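Local coordinates for protein PadR family transcriptional regulator (Streptococcus pneumoniae, PDB 5ZQH) that probably regulates transcription by binding operator DNA as a dimer, using a winged helix-turn-helix domain of the PadR family, at residues A[7-12]-A[42-47]; A[11-16]-A[25-30]; A[46-51]-A[55-60]; A[63-66]-A[71-74]. One frame throughout, in Å; residues are numbered along the deposited sequence.

Contact 1: residues A[7-12]-A[42-47]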
loop_
_atom_site.group_PDB
_atom_site.type_symbol
_atom_site.label_atom_id
_atom_site.label_comp_id
_atom_site.label_asym_id
_atom_site.label_seq_id
_atom_site.Cartn_x
_atom_site.Cartn_y
_atom_site.Cartn_z
ATOM N N GLY A 7 -2.116 -3.914 0.538
ATOM C CA GLY A 7 -1.652 -3.435 1.836
ATOM C C GLY A 7 -2.765 -2.806 2.652
ATOM O O GLY A 7 -2.864 -3.051 3.859
ATOM N N VAL A 8 -3.611 -2.015 1.984
ATOM C CA VAL A 8 -4.736 -1.339 2.643
ATOM C C VAL A 8 -5.793 -2.337 3.148
ATOM O O VAL A 8 -6.121 -2.307 4.350
ATOM C CB VAL A 8 -5.337 -0.184 1.792
ATOM C CG1 VAL A 8 -6.656 0.313 2.373
ATOM C CG2 VAL A 8 -4.350 0.971 1.699
ATOM N N LEU A 9 -6.305 -3.218 2.273
ATOM C CA LEU A 9 -7.285 -4.221 2.734
ATOM C C LEU A 9 -6.763 -5.191 3.789
ATOM O O LEU A 9 -7.547 -5.641 4.626
ATOM C CB LEU A 9 -8.093 -4.947 1.634
ATOM C CG LEU A 9 -7.709 -5.344 0.216
ATOM C CD1 LEU A 9 -8.251 -6.731 -0.122
ATOM C CD2 LEU A 9 -8.302 -4.325 -0.734
ATOM N N GLU A 10 -5.461 -5.492 3.766
ATOM C CA GLU A 10 -4.862 -6.312 4.823
ATOM C C GLU A 10 -5.049 -5.635 6.176
ATOM O O GLU A 10 -5.670 -6.210 7.071
ATOM C CB GLU A 10 -3.384 -6.611 4.575
ATOM C CG GLU A 10 -2.870 -7.728 5.475
ATOM C CD GLU A 10 -1.361 -7.851 5.480
ATOM O OE1 GLU A 10 -0.696 -7.023 6.141
ATOM O OE2 GLU A 10 -0.842 -8.795 4.836
ATOM N N GLY A 11 -4.527 -4.412 6.290
ATOM C CA GLY A 11 -4.692 -3.566 7.471
ATOM C C GLY A 11 -6.133 -3.362 7.897
ATOM O O GLY A 11 -6.447 -3.501 9.082
ATOM N N CYS A 12 -7.004 -3.058 6.928
ATOM C CA CYS A 12 -8.445 -2.854 7.184
ATOM C C CYS A 12 -9.164 -4.113 7.685
ATOM O O CYS A 12 -9.906 -4.038 8.663
ATOM C CB CYS A 12 -9.160 -2.252 5.963
ATOM S SG CYS A 12 -8.686 -0.541 5.603
ATOM N N GLY A 42 -15.132 -13.585 -4.593
ATOM C CA GLY A 42 -14.442 -14.318 -3.527
ATOM C C GLY A 42 -12.955 -14.009 -3.439
ATOM O O GLY A 42 -12.125 -14.920 -3.463
ATOM N N THR A 43 -12.634 -12.718 -3.332
ATOM C CA THR A 43 -11.251 -12.209 -3.268
ATOM C C THR A 43 -10.781 -11.939 -1.837
ATOM O O THR A 43 -9.585 -11.726 -1.600
ATOM C CB THR A 43 -11.095 -10.917 -4.096
ATOM O OG1 THR A 43 -12.295 -10.138 -3.998
ATOM C CG2 THR A 43 -10.837 -11.246 -5.566
ATOM N N ILE A 44 -11.729 -11.974 -0.896
ATOM C CA ILE A 44 -11.493 -11.661 0.516
ATOM C C ILE A 44 -11.057 -12.887 1.329
ATOM O O ILE A 44 -10.133 -12.794 2.144
ATOM C CB ILE A 44 -12.736 -10.960 1.148
ATOM C CG1 ILE A 44 -13.076 -9.635 0.425
ATOM C CG2 ILE A 44 -12.588 -10.754 2.655
ATOM C CD1 ILE A 44 -11.931 -8.649 0.219
ATOM N N TYR A 45 -11.714 -14.025 1.101
ATOM C CA TYR A 45 -11.389 -15.260 1.817
ATOM C C TYR A 45 -9.960 -15.800 1.562
ATOM O O TYR A 45 -9.384 -16.393 2.477
ATOM C CB TYR A 45 -12.445 -16.352 1.602
ATOM C CG TYR A 45 -12.759 -17.146 2.855
ATOM C CD1 TYR A 45 -11.908 -18.162 3.295
ATOM C CD2 TYR A 45 -13.908 -16.880 3.603
ATOM C CE1 TYR A 45 -12.184 -18.889 4.449
ATOM C CE2 TYR A 45 -14.195 -17.596 4.757
ATOM C CZ TYR A 45 -13.325 -18.605 5.178
ATOM O OH TYR A 45 -13.594 -19.332 6.320
ATOM N N PRO A 46 -9.389 -15.607 0.339
ATOM C CA PRO A 46 -7.947 -15.872 0.179
ATOM C C PRO A 46 -7.049 -15.102 1.157
ATOM O O PRO A 46 -6.085 -15.682 1.680
ATOM C CB PRO A 46 -7.668 -15.433 -1.258
ATOM C CG PRO A 46 -8.943 -15.704 -1.964
ATOM C CD PRO A 46 -10.038 -15.417 -0.977
ATOM N N LEU A 47 -7.372 -13.824 1.403
ATOM C CA LEU A 47 -6.678 -13.008 2.407
ATOM C C LEU A 47 -6.875 -13.544 3.838
ATOM O O LEU A 47 -5.904 -13.655 4.599
ATOM C CB LEU A 47 -7.089 -11.530 2.299
ATOM C CG LEU A 47 -6.623 -10.508 3.350
ATOM C CD1 LEU A 47 -5.110 -10.309 3.311
ATOM C CD2 LEU A 47 -7.354 -9.185 3.166
#

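Contact 2: residues A[11-16]-A[25-30]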
loop_
_atom_site.group_PDB
_atom_site.type_symbol
_atom_site.label_atom_id
_atom_site.label_comp_id
_atom_site.label_asym_id
_atom_site.label_seq_id
_atom_site.Cartn_x
_atom_site.Cartn_y
_atom_site.Cartn_z
ATOM N N GLY A 11 -4.527 -4.412 6.290
ATOM C CA GLY A 11 -4.692 -3.566 7.471
ATOM C C GLY A 11 -6.133 -3.362 7.897
ATOM O O GLY A 11 -6.447 -3.501 9.082
ATOM N N CYS A 12 -7.004 -3.058 6.928
ATOM C CA CYS A 12 -8.445 -2.854 7.184
ATOM C C CYS A 12 -9.164 -4.113 7.685
ATOM O O CYS A 12 -9.906 -4.038 8.663
ATOM C CB CYS A 12 -9.160 -2.252 5.963
ATOM S SG CYS A 12 -8.686 -0.541 5.603
ATOM N N VAL A 13 -8.926 -5.255 7.028
ATOM C CA VAL A 13 -9.465 -6.572 7.466
ATOM C C VAL A 13 -8.988 -6.947 8.882
ATOM O O VAL A 13 -9.785 -7.373 9.720
ATOM C CB VAL A 13 -9.194 -7.701 6.420
ATOM C CG1 VAL A 13 -9.316 -9.100 7.011
ATOM C CG2 VAL A 13 -10.143 -7.566 5.238
ATOM N N LEU A 14 -7.694 -6.770 9.125
ATOM C CA LEU A 14 -7.077 -6.958 10.440
ATOM C C LEU A 14 -7.689 -6.068 11.533
ATOM O O LEU A 14 -7.986 -6.555 12.631
ATOM C CB LEU A 14 -5.560 -6.738 10.339
ATOM C CG LEU A 14 -4.511 -7.839 10.582
ATOM C CD1 LEU A 14 -5.025 -9.273 10.502
ATOM C CD2 LEU A 14 -3.310 -7.630 9.665
ATOM N N ASP A 15 -7.891 -4.784 11.218
ATOM C CA ASP A 15 -8.513 -3.820 12.138
ATOM C C ASP A 15 -9.959 -4.184 12.481
ATOM O O ASP A 15 -10.339 -4.153 13.654
ATOM C CB ASP A 15 -8.428 -2.393 11.578
ATOM C CG ASP A 15 -8.771 -1.323 12.615
ATOM O OD1 ASP A 15 -8.046 -1.202 13.628
ATOM O OD2 ASP A 15 -9.762 -0.593 12.402
ATOM N N MET A 16 -10.743 -4.537 11.459
ATOM C CA MET A 16 -12.143 -4.951 11.616
ATOM C C MET A 16 -12.313 -6.170 12.522
ATOM O O MET A 16 -13.229 -6.201 13.345
ATOM C CB MET A 16 -12.793 -5.209 10.257
ATOM C CG MET A 16 -13.148 -3.946 9.497
ATOM S SD MET A 16 -13.732 -4.320 7.838
ATOM C CE MET A 16 -14.053 -2.664 7.231
ATOM N N TYR A 25 -18.604 -13.926 5.775
ATOM C CA TYR A 25 -19.711 -13.197 5.130
ATOM C C TYR A 25 -19.852 -11.785 5.679
ATOM O O TYR A 25 -19.967 -10.833 4.903
ATOM C CB TYR A 25 -21.040 -13.953 5.266
ATOM C CG TYR A 25 -22.253 -13.243 4.679
ATOM C CD1 TYR A 25 -22.566 -13.361 3.319
ATOM C CD2 TYR A 25 -23.110 -12.472 5.489
ATOM C CE1 TYR A 25 -23.679 -12.725 2.778
ATOM C CE2 TYR A 25 -24.225 -11.830 4.953
ATOM C CZ TYR A 25 -24.505 -11.964 3.599
ATOM O OH TYR A 25 -25.605 -11.346 3.053
ATOM N N GLU A 26 -19.847 -11.656 7.006
ATOM C CA GLU A 26 -20.065 -10.356 7.628
ATOM C C GLU A 26 -18.882 -9.392 7.479
ATOM O O GLU A 26 -19.083 -8.183 7.494
ATOM C CB GLU A 26 -20.606 -10.462 9.069
ATOM C CG GLU A 26 -19.719 -11.116 10.115
ATOM C CD GLU A 26 -20.383 -11.182 11.485
ATOM O OE1 GLU A 26 -21.591 -11.506 11.564
ATOM O OE2 GLU A 26 -19.698 -10.906 12.492
ATOM N N LEU A 27 -17.676 -9.935 7.293
ATOM C CA LEU A 27 -16.489 -9.130 6.973
ATOM C C LEU A 27 -16.568 -8.489 5.591
ATOM O O LEU A 27 -16.246 -7.308 5.453
ATOM C CB LEU A 27 -15.193 -9.938 7.113
ATOM C CG LEU A 27 -14.385 -9.732 8.402
ATOM C CD1 LEU A 27 -13.503 -10.942 8.672
ATOM C CD2 LEU A 27 -13.554 -8.452 8.369
ATOM N N VAL A 28 -17.002 -9.258 4.587
ATOM C CA VAL A 28 -17.190 -8.753 3.214
ATOM C C VAL A 28 -18.222 -7.612 3.193
ATOM O O VAL A 28 -18.018 -6.594 2.518
ATOM C CB VAL A 28 -17.563 -9.891 2.216
ATOM C CG1 VAL A 28 -17.879 -9.355 0.820
ATOM C CG2 VAL A 28 -16.439 -10.919 2.123
ATOM N N GLN A 29 -19.300 -7.777 3.963
ATOM C CA GLN A 29 -20.376 -6.773 4.045
ATOM C C GLN A 29 -19.952 -5.504 4.772
ATOM O O GLN A 29 -20.349 -4.409 4.377
ATOM C CB GLN A 29 -21.646 -7.361 4.672
ATOM C CG GLN A 29 -22.277 -8.520 3.894
ATOM C CD GLN A 29 -22.818 -8.132 2.524
ATOM O OE1 GLN A 29 -23.085 -6.964 2.243
ATOM N NE2 GLN A 29 -22.992 -9.123 1.669
ATOM N N THR A 30 -19.142 -5.662 5.819
ATOM C CA THR A 30 -18.537 -4.539 6.551
ATOM C C THR A 30 -17.559 -3.770 5.656
ATOM O O THR A 30 -17.466 -2.548 5.742
ATOM C CB THR A 30 -17.844 -5.032 7.845
ATOM O OG1 THR A 30 -18.758 -5.849 8.584
ATOM C CG2 THR A 30 -17.408 -3.872 8.739
#

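Contact 3: residues A[46-51]-A[55-60]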
loop_
_atom_site.group_PDB
_atom_site.type_symbol
_atom_site.label_atom_id
_atom_site.label_comp_id
_atom_site.label_asym_id
_atom_site.label_seq_id
_atom_site.Cartn_x
_atom_site.Cartn_y
_atom_site.Cartn_z
ATOM N N PRO A 46 -9.389 -15.607 0.339
ATOM C CA PRO A 46 -7.947 -15.872 0.179
ATOM C C PRO A 46 -7.049 -15.102 1.157
ATOM O O PRO A 46 -6.085 -15.682 1.680
ATOM C CB PRO A 46 -7.668 -15.433 -1.258
ATOM C CG PRO A 46 -8.943 -15.704 -1.964
ATOM C CD PRO A 46 -10.038 -15.417 -0.977
ATOM N N LEU A 47 -7.372 -13.824 1.403
ATOM C CA LEU A 47 -6.678 -13.008 2.407
ATOM C C LEU A 47 -6.875 -13.544 3.838
ATOM O O LEU A 47 -5.904 -13.655 4.599
ATOM C CB LEU A 47 -7.089 -11.530 2.299
ATOM C CG LEU A 47 -6.623 -10.508 3.350
ATOM C CD1 LEU A 47 -5.110 -10.309 3.311
ATOM C CD2 LEU A 47 -7.354 -9.185 3.166
ATOM N N LEU A 48 -8.117 -13.888 4.184
ATOM C CA LEU A 48 -8.431 -14.510 5.472
ATOM C C LEU A 48 -7.687 -15.829 5.657
ATOM O O LEU A 48 -7.199 -16.112 6.752
ATOM C CB LEU A 48 -9.943 -14.719 5.644
ATOM C CG LEU A 48 -10.878 -13.506 5.759
ATOM C CD1 LEU A 48 -12.332 -13.968 5.746
ATOM C CD2 LEU A 48 -10.596 -12.671 7.001
ATOM N N GLN A 49 -7.594 -16.610 4.580
ATOM C CA GLN A 49 -6.852 -17.875 4.550
ATOM C C GLN A 49 -5.366 -17.662 4.872
ATOM O O GLN A 49 -4.792 -18.417 5.659
ATOM C CB GLN A 49 -7.003 -18.540 3.178
ATOM C CG GLN A 49 -6.916 -20.058 3.175
ATOM C CD GLN A 49 -8.196 -20.724 2.696
ATOM O OE1 GLN A 49 -8.770 -20.343 1.668
ATOM N NE2 GLN A 49 -8.641 -21.736 3.428
ATOM N N LYS A 50 -4.774 -16.622 4.266
ATOM C CA LYS A 50 -3.367 -16.259 4.441
ATOM C C LYS A 50 -3.048 -15.845 5.877
ATOM O O LYS A 50 -2.079 -16.339 6.458
ATOM C CB LYS A 50 -2.964 -15.160 3.452
ATOM C CG LYS A 50 -1.462 -14.891 3.363
ATOM C CD LYS A 50 -1.116 -14.011 2.171
ATOM C CE LYS A 50 -1.261 -12.531 2.487
ATOM N NZ LYS A 50 -1.948 -11.794 1.387
ATOM N N LEU A 51 -3.873 -14.949 6.425
ATOM C CA LEU A 51 -3.770 -14.460 7.798
ATOM C C LEU A 51 -3.910 -15.569 8.847
ATOM O O LEU A 51 -3.173 -15.577 9.829
ATOM C CB LEU A 51 -4.828 -13.376 8.039
ATOM C CG LEU A 51 -4.684 -11.864 7.790
ATOM C CD1 LEU A 51 -3.651 -11.452 6.746
ATOM C CD2 LEU A 51 -6.057 -11.316 7.427
ATOM N N GLN A 55 -0.876 -17.293 11.287
ATOM C CA GLN A 55 -1.174 -17.222 12.727
ATOM C C GLN A 55 -1.356 -15.777 13.233
ATOM O O GLN A 55 -1.010 -15.460 14.369
ATOM C CB GLN A 55 -0.138 -18.008 13.566
ATOM C CG GLN A 55 -0.208 -19.525 13.425
ATOM C CD GLN A 55 0.971 -20.244 14.068
ATOM O OE1 GLN A 55 1.398 -19.911 15.182
ATOM N NE2 GLN A 55 1.501 -21.247 13.370
ATOM N N TRP A 56 -1.899 -14.914 12.373
ATOM C CA TRP A 56 -2.240 -13.535 12.737
ATOM C C TRP A 56 -3.660 -13.487 13.287
ATOM O O TRP A 56 -3.961 -12.726 14.207
ATOM C CB TRP A 56 -2.115 -12.608 11.525
ATOM C CG TRP A 56 -0.709 -12.413 10.978
ATOM C CD1 TRP A 56 0.438 -13.064 11.361
ATOM C CD2 TRP A 56 -0.324 -11.530 9.913
ATOM N NE1 TRP A 56 1.505 -12.630 10.615
ATOM C CE2 TRP A 56 1.069 -11.691 9.718
ATOM C CE3 TRP A 56 -1.019 -10.612 9.113
ATOM C CZ2 TRP A 56 1.782 -10.969 8.746
ATOM C CZ3 TRP A 56 -0.308 -9.890 8.142
ATOM C CH2 TRP A 56 1.078 -10.073 7.975
ATOM N N ILE A 57 -4.534 -14.304 12.701
ATOM C CA ILE A 57 -5.915 -14.471 13.164
ATOM C C ILE A 57 -6.222 -15.954 13.402
ATOM O O ILE A 57 -5.479 -16.827 12.946
ATOM C CB ILE A 57 -6.949 -13.839 12.189
ATOM C CG1 ILE A 57 -6.930 -14.544 10.822
ATOM C CG2 ILE A 57 -6.728 -12.333 12.070
ATOM C CD1 ILE A 57 -8.094 -14.209 9.909
ATOM N N ARG A 58 -7.306 -16.231 14.123
ATOM C CA ARG A 58 -7.775 -17.601 14.306
ATOM C C ARG A 58 -9.265 -17.739 14.029
ATOM O O ARG A 58 -10.051 -16.843 14.361
ATOM C CB ARG A 58 -7.405 -18.149 15.694
ATOM C CG ARG A 58 -8.058 -17.476 16.899
ATOM C CD ARG A 58 -7.480 -18.022 18.195
ATOM N NE ARG A 58 -7.814 -19.433 18.435
ATOM C CZ ARG A 58 -8.461 -19.899 19.508
ATOM N NH1 ARG A 58 -8.863 -19.083 20.476
ATOM N NH2 ARG A 58 -8.711 -21.199 19.621
ATOM N N GLY A 59 -9.632 -18.863 13.413
ATOM C CA GLY A 59 -11.026 -19.195 13.119
ATOM C C GLY A 59 -11.560 -20.258 14.057
ATOM O O GLY A 59 -10.990 -21.345 14.159
ATOM N N ASP A 60 -12.645 -19.926 14.754
ATOM C CA ASP A 60 -13.323 -20.854 15.669
ATOM C C ASP A 60 -14.822 -20.903 15.376
ATOM O O ASP A 60 -15.442 -19.871 15.098
ATOM C CB ASP A 60 -13.078 -20.461 17.135
ATOM C CG ASP A 60 -11.604 -20.501 17.520
ATOM O OD1 ASP A 60 -11.017 -21.602 17.602
ATOM O OD2 ASP A 60 -11.029 -19.424 17.749
#

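Contact 4: residues A[63-66]-A[71-74]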
loop_
_atom_site.group_PDB
_atom_site.type_symbol
_atom_site.label_atom_id
_atom_site.label_comp_id
_atom_site.label_asym_id
_atom_site.label_seq_id
_atom_site.Cartn_x
_atom_site.Cartn_y
_atom_site.Cartn_z
ATOM N N PRO A 63 -22.076 -20.116 17.261
ATOM C CA PRO A 63 -23.366 -19.754 16.645
ATOM C C PRO A 63 -23.535 -18.278 16.278
ATOM O O PRO A 63 -23.397 -17.400 17.138
ATOM C CB PRO A 63 -24.406 -20.171 17.707
ATOM C CG PRO A 63 -23.680 -21.061 18.659
ATOM C CD PRO A 63 -22.270 -20.549 18.660
ATOM N N SER A 64 -23.850 -18.031 15.003
ATOM C CA SER A 64 -24.215 -16.701 14.497
ATOM C C SER A 64 -25.574 -16.228 15.085
ATOM O O SER A 64 -26.281 -17.040 15.704
ATOM C CB SER A 64 -24.206 -16.699 12.956
ATOM O OG SER A 64 -25.240 -17.506 12.426
ATOM N N PRO A 65 -25.945 -14.924 14.912
ATOM C CA PRO A 65 -27.132 -14.422 15.631
ATOM C C PRO A 65 -28.466 -15.064 15.224
ATOM O O PRO A 65 -29.446 -14.941 15.961
ATOM C CB PRO A 65 -27.138 -12.916 15.307
ATOM C CG PRO A 65 -25.757 -12.607 14.834
ATOM C CD PRO A 65 -25.335 -13.847 14.104
ATOM N N ASP A 66 -28.496 -15.743 14.076
ATOM C CA ASP A 66 -29.684 -16.492 13.652
ATOM C C ASP A 66 -29.719 -17.921 14.196
ATOM O O ASP A 66 -30.790 -18.529 14.268
ATOM C CB ASP A 66 -29.827 -16.498 12.126
ATOM C CG ASP A 66 -29.965 -15.104 11.549
ATOM O OD1 ASP A 66 -28.917 -14.466 11.302
ATOM O OD2 ASP A 66 -31.116 -14.645 11.360
ATOM N N LYS A 71 -17.660 -19.718 11.186
ATOM C CA LYS A 71 -16.265 -19.611 11.597
ATOM C C LYS A 71 -15.897 -18.149 11.870
ATOM O O LYS A 71 -15.623 -17.390 10.943
ATOM C CB LYS A 71 -15.340 -20.223 10.539
ATOM C CG LYS A 71 -13.930 -20.492 11.040
ATOM C CD LYS A 71 -12.927 -20.576 9.900
ATOM C CE LYS A 71 -12.573 -22.011 9.559
ATOM N NZ LYS A 71 -11.237 -22.046 8.901
ATOM N N TYR A 72 -15.893 -17.775 13.151
ATOM C CA TYR A 72 -15.549 -16.419 13.574
ATOM C C TYR A 72 -14.039 -16.218 13.666
ATOM O O TYR A 72 -13.331 -17.013 14.285
ATOM C CB TYR A 72 -16.203 -16.087 14.916
ATOM C CG TYR A 72 -17.645 -15.656 14.823
ATOM C CD1 TYR A 72 -18.680 -16.598 14.860
ATOM C CD2 TYR A 72 -17.983 -14.306 14.710
ATOM C CE1 TYR A 72 -20.013 -16.210 14.792
ATOM C CE2 TYR A 72 -19.311 -13.904 14.631
ATOM C CZ TYR A 72 -20.322 -14.863 14.676
ATOM O OH TYR A 72 -21.641 -14.474 14.597
ATOM N N PHE A 73 -13.562 -15.147 13.042
ATOM C CA PHE A 73 -12.155 -14.782 13.081
ATOM C C PHE A 73 -11.887 -13.736 14.162
ATOM O O PHE A 73 -12.593 -12.729 14.254
ATOM C CB PHE A 73 -11.680 -14.281 11.713
ATOM C CG PHE A 73 -11.805 -15.298 10.614
ATOM C CD1 PHE A 73 -10.897 -16.363 10.513
ATOM C CD2 PHE A 73 -12.832 -15.198 9.668
ATOM C CE1 PHE A 73 -11.014 -17.305 9.500
ATOM C CE2 PHE A 73 -12.948 -16.141 8.651
ATOM C CZ PHE A 73 -12.040 -17.192 8.567
ATOM N N SER A 74 -10.878 -14.011 14.986
ATOM C CA SER A 74 -10.386 -13.087 16.020
ATOM C C SER A 74 -8.859 -12.986 15.939
ATOM O O SER A 74 -8.195 -13.923 15.470
ATOM C CB SER A 74 -10.816 -13.555 17.409
ATOM O OG SER A 74 -10.372 -14.880 17.643
#

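Contact 1: residues A[7-12]-A[42-47]
Within the winged helix-turn-helix domain, L9 on the first helix (3-19) meets I44 and L47 of segment 42-47, which leads into helix 45-53, the probable DNA-recognition helix. One methyl does most of the work for L9: its CD1 stands 4.2 Å from I44 CD1, and the same L9 CD1 is 4.2 Å from L47 CD2. Both partners come in aslant to the leucine branch. L47 CD2 goes further and rests 3.8 Å from the backbone oxygen L9 O, thus packing on the helix surface as well as on the side chain. This reach follows from the first torsion of L47, which sets CG opposite the backbone nitrogen (chi1 173°). The second branch of L47 meets E10 instead, with L47 CD1 4.0 Å from E10 CG and the two chains nearly at right angles. E10 suits this margin because its methylene groups can pack on leucine while its extended chain carries the carboxylate onward, in the direction of W56. Around this pair of elements, L9 also touches F36, and I44 packs on V28 and L31 of helix 24-34. V8 touches V97 of the second subunit. Between the two segments the contact is van der Waals in character, so the fit here rests on the shapes of branched aliphatic chains and on the burial of I44 and L47.

Contact 2: residues A[11-16]-A[25-30]
M16 and L27 meet in a buried, apolar helix-to-helix contact in the interior of the chain, between helix 3-19 and helix 24-34. The axes of the two short segments pass 10.9 Å apart at an angle of 119°, and side chains must bridge that gap. L27 CD2 fits against the root of the methionine, 3.8 Å from M16 CB, and lies 4.1 Å from V13 O. Beyond CG the methionine is fully extended (chi3 -180°) and meets T30 tip to tip, with M16 SD 3.8 Å from T30 CG2. A long, unbranched, slender chain suits this span. In the helix-turn-helix arrangement, helix 24-34 is the one that precedes the likely recognition helix, and L48 of that next helix packs on both V13 and L27. The T30 hydroxyl is turned back to its own helix, T30 OG1 donating to E26 O over 2.6 Å, which helps hold CG2 toward the methionine. That carbonyl also accepts the backbone bond from T30 N, the two donors arriving from opposite faces of its plane. Nearby, I100 of the second subunit touches M16.

Contact 3: residues A[46-51]-A[55-60]
L51, W56 and I57 meet where the probable recognition helix (45-53) of the winged helix-turn-helix ends and the wing begins. A Schellman motif makes the turn: Q55 takes a positive phi (61°), and the chain folds back so that W56 N donates to L51 O at 2.9 Å. Beyond the motif, I57 N adds a weak bond to the same oxygen. Packing is tight beside this turn. L51 CD1 lies 3.6 Å from W56 CE3, approaching the benzo part of the indole obliquely, and L51 CB is 3.7 Å from I57 CG1. The isoleucine bends its longer branch between its own backbone nitrogen and carbonyl carbon (chi1 64°), which lays CG1 and CD1 against the helix; I57 CD1 comes to 3.8 Å from L48 O. Large apolar groups suit this side, since V13 and L14 of helix 3-19 and F73 of strand 69-75 close over it. The other side faces solvent. Q55 directs its CB away from the helix, as does R58 on the strand, and both are exposed, where an amide and a guanidinium can meet water. There R58 pairs with D60 by charge alone, D60 OD2 sitting 3.1 Å above the centre of the guanidinium plane.

Contact 4: residues A[63-66]-A[71-74]
The phenol oxygen of Y72 is the polar atom on which S64 and P65 converge, though by van der Waals contact. Y72 OH is 3.4 Å from S64 CA, which approaches the ring at its edge and near its plane, and 3.8 Å from S64 CB. The proline ring adds a further touch, P65 CD being 3.8 Å from Y72 OH. A tyrosine suits the place because the CA atoms of S64 and Y72 are 8.7 Å apart, a distance that the long, rigid tyrosine side chain spans well. Serine is small enough to let the phenol come up to its backbone, and its own hydroxyl is engaged elsewhere: it is held between backbone nitrogen and carbonyl carbon (chi1 68°), and OG is hydrogen-bonded to P68 O inside the connecting loop. The prolines restrict the backbone where the chain leaves its strand. This is the outer end of the wing of the winged helix fold, a beta hairpin of strands 57-63 and 69-75. Y72 pairs there by backbone bonds with D60, its ring has a cation-pi partner in R62 and an edge-to-face one in Y23 of strand 22-23, and E26 of helix 24-34 packs alongside.

The four contacts follow the winged helix-turn-helix from its helical core out to the wing. Contacts 1 and 2, with centres about 8 Å apart, start from the same helix 3-19, sharing G11 and C12, and join it to helices 45-53 and 24-34; both touch the second subunit. Contact 3 resumes on helix 45-53, sharing P46 and L47 with contact 1 at about 10 Å between centres, and leads into strand 57-63. Contact 4 lies farthest out, its centre about 14 Å from that of contact 3 and about 19 Å from that of contact 1, on the same antiparallel sheet. Dimer surface, probable recognition helix and wing are joined through one continuous domain, consistent with DNA binding as a dimer.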